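Local coordinates for periplasmic His/Glu/Gln/Arg/opine family-binding protein (PDB 3I6V) that binds lysine in its cleft and probably serves as the periplasmic solute-binding component of an amino-acid ABC transporter, at residues 73-76 with 77-80. Sequence-based numbering, arbitrary orientation.
Sequences SITD and ERDE. With NA (sodium ion), chain C; LYS (lysine), chain B.
Arg78 reaches back along Thr75 and Ser73 to the bound lysine. Its CB lies 3.5 Å from Thr75 OG1, and CG and CD stay beside the same oxygen, with Arg78 CD also 3.8 Å from Ser73 O. The chain runs extended from CG to NE, which carries the guanidinium past the threonine; CZ comes up to the ligand carboxylate, whose carbon lies in plane at the guanidinium edge. Arg78 NH1 donates to Ser73 O at 3.0 Å, approaching in the carbonyl plane on a lone pair. Ser73 O in turn sits 7° out of the guanidinium plane. Arg78 NH1 also donates to the ligand O at 2.7 Å. Arg78 NH2 donates to the ligand OXT at 2.9 Å in a straighter bond (166°) and also hydrogen-bonds Ala114 O. This two-pronged grip on the α-carboxylate is a familiar feature of family 3 solute-binding proteins. Ser73 N donates to the same ligand O, while Ser73 OG accepts from the ligand's α-amino nitrogen. A methionine here instead of Arg78 would probably leave OXT without its NH2 donor, Ser73 O without NH1, and the carboxylate without its opposite charge. Thr75 is also the N-cap of the short helix 76-79: Thr75 OG1, set between backbone N and carbonyl carbon (chi1 71°), accepts from Arg78 N at 3.1 Å. Thr75 O takes Asp79 N at 2.9 Å. Asp79 binds sodium through O and OD1, with Ile82 O and carboxylate oxygens of Asp83 and Glu186 completing the site, and a water donates to both Asp79 OD2 and Asp76 OD1.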
# COMPACT_ATOMS: atom_id res chain seq x y z
N SER A 73 -3.45 -1.94 4.16
CA SER A 73 -3.36 -2.80 5.32
C SER A 73 -4.73 -3.19 5.83
O SER A 73 -5.67 -2.37 5.87
CB SER A 73 -2.62 -2.09 6.46
OG SER A 73 -1.24 -1.92 6.10
N ILE A 74 -4.84 -4.45 6.25
CA ILE A 74 -6.06 -4.96 6.87
C ILE A 74 -6.13 -4.34 8.28
O ILE A 74 -5.20 -4.49 9.03
CB ILE A 74 -6.00 -6.47 6.99
CG1 ILE A 74 -6.08 -7.11 5.61
CG2 ILE A 74 -7.21 -7.01 7.84
CD1 ILE A 74 -5.48 -8.56 5.57
N THR A 75 -7.20 -3.60 8.61
CA THR A 75 -7.35 -3.06 9.97
C THR A 75 -8.79 -3.20 10.44
O THR A 75 -9.73 -3.31 9.63
CB THR A 75 -7.00 -1.58 10.08
OG1 THR A 75 -8.04 -0.82 9.43
CG2 THR A 75 -5.63 -1.27 9.44
N ASP A 76 -8.97 -3.16 11.76
CA ASP A 76 -10.31 -3.32 12.38
C ASP A 76 -11.16 -2.13 12.01
O ASP A 76 -12.34 -2.28 11.76
CB ASP A 76 -10.24 -3.40 13.92
CG ASP A 76 -9.67 -4.73 14.42
OD1 ASP A 76 -9.64 -5.71 13.64
OD2 ASP A 76 -9.24 -4.80 15.59
N GLU A 77 -10.53 -0.95 11.96
CA GLU A 77 -11.25 0.29 11.61
C GLU A 77 -11.83 0.22 10.20
O GLU A 77 -12.96 0.70 9.94
CB GLU A 77 -10.33 1.53 11.80
CG GLU A 77 -10.88 2.80 11.11
CD GLU A 77 -10.12 4.07 11.48
OE1 GLU A 77 -9.10 3.99 12.22
OE2 GLU A 77 -10.54 5.14 11.02
N ARG A 78 -11.07 -0.34 9.26
CA ARG A 78 -11.56 -0.40 7.88
C ARG A 78 -12.56 -1.54 7.76
O ARG A 78 -13.46 -1.49 6.96
CB ARG A 78 -10.45 -0.57 6.84
CG ARG A 78 -9.63 0.73 6.66
CD ARG A 78 -8.27 0.42 6.03
NE ARG A 78 -7.51 1.66 5.82
CZ ARG A 78 -6.19 1.70 5.67
NH1 ARG A 78 -5.48 0.59 5.79
NH2 ARG A 78 -5.59 2.87 5.48
N ASP A 79 -12.36 -2.56 8.55
CA ASP A 79 -13.37 -3.64 8.63
C ASP A 79 -14.78 -3.16 9.10
O ASP A 79 -15.78 -3.89 8.91
CB ASP A 79 -12.81 -4.80 9.47
CG ASP A 79 -13.76 -6.01 9.54
OD1 ASP A 79 -14.31 -6.47 8.48
OD2 ASP A 79 -13.96 -6.51 10.68
N GLU A 80 -14.89 -1.94 9.65
CA GLU A 80 -16.21 -1.37 9.97
C GLU A 80 -17.02 -1.09 8.72
O GLU A 80 -18.23 -1.11 8.78
CB GLU A 80 -16.11 -0.05 10.76
CG GLU A 80 -15.32 -0.18 12.06
CD GLU A 80 -15.00 1.18 12.70
OE1 GLU A 80 -15.42 2.23 12.16
OE2 GLU A 80 -14.32 1.19 13.74
NA NA C . -16.24 -5.49 7.45
N LYS B . -0.49 0.11 4.21
CA LYS B . -0.77 1.49 4.72
C LYS B . -2.25 1.68 4.99
O LYS B . -3.03 0.79 4.63
CB LYS B . -0.28 2.56 3.71
CG LYS B . -1.04 2.59 2.38
CD LYS B . -0.39 3.65 1.43
CE LYS B . -1.17 3.81 0.07
NZ LYS B . -0.41 4.79 -0.87
OXT LYS B . -2.68 2.72 5.55
O HOH W 1 -12.73 -6.68 13.01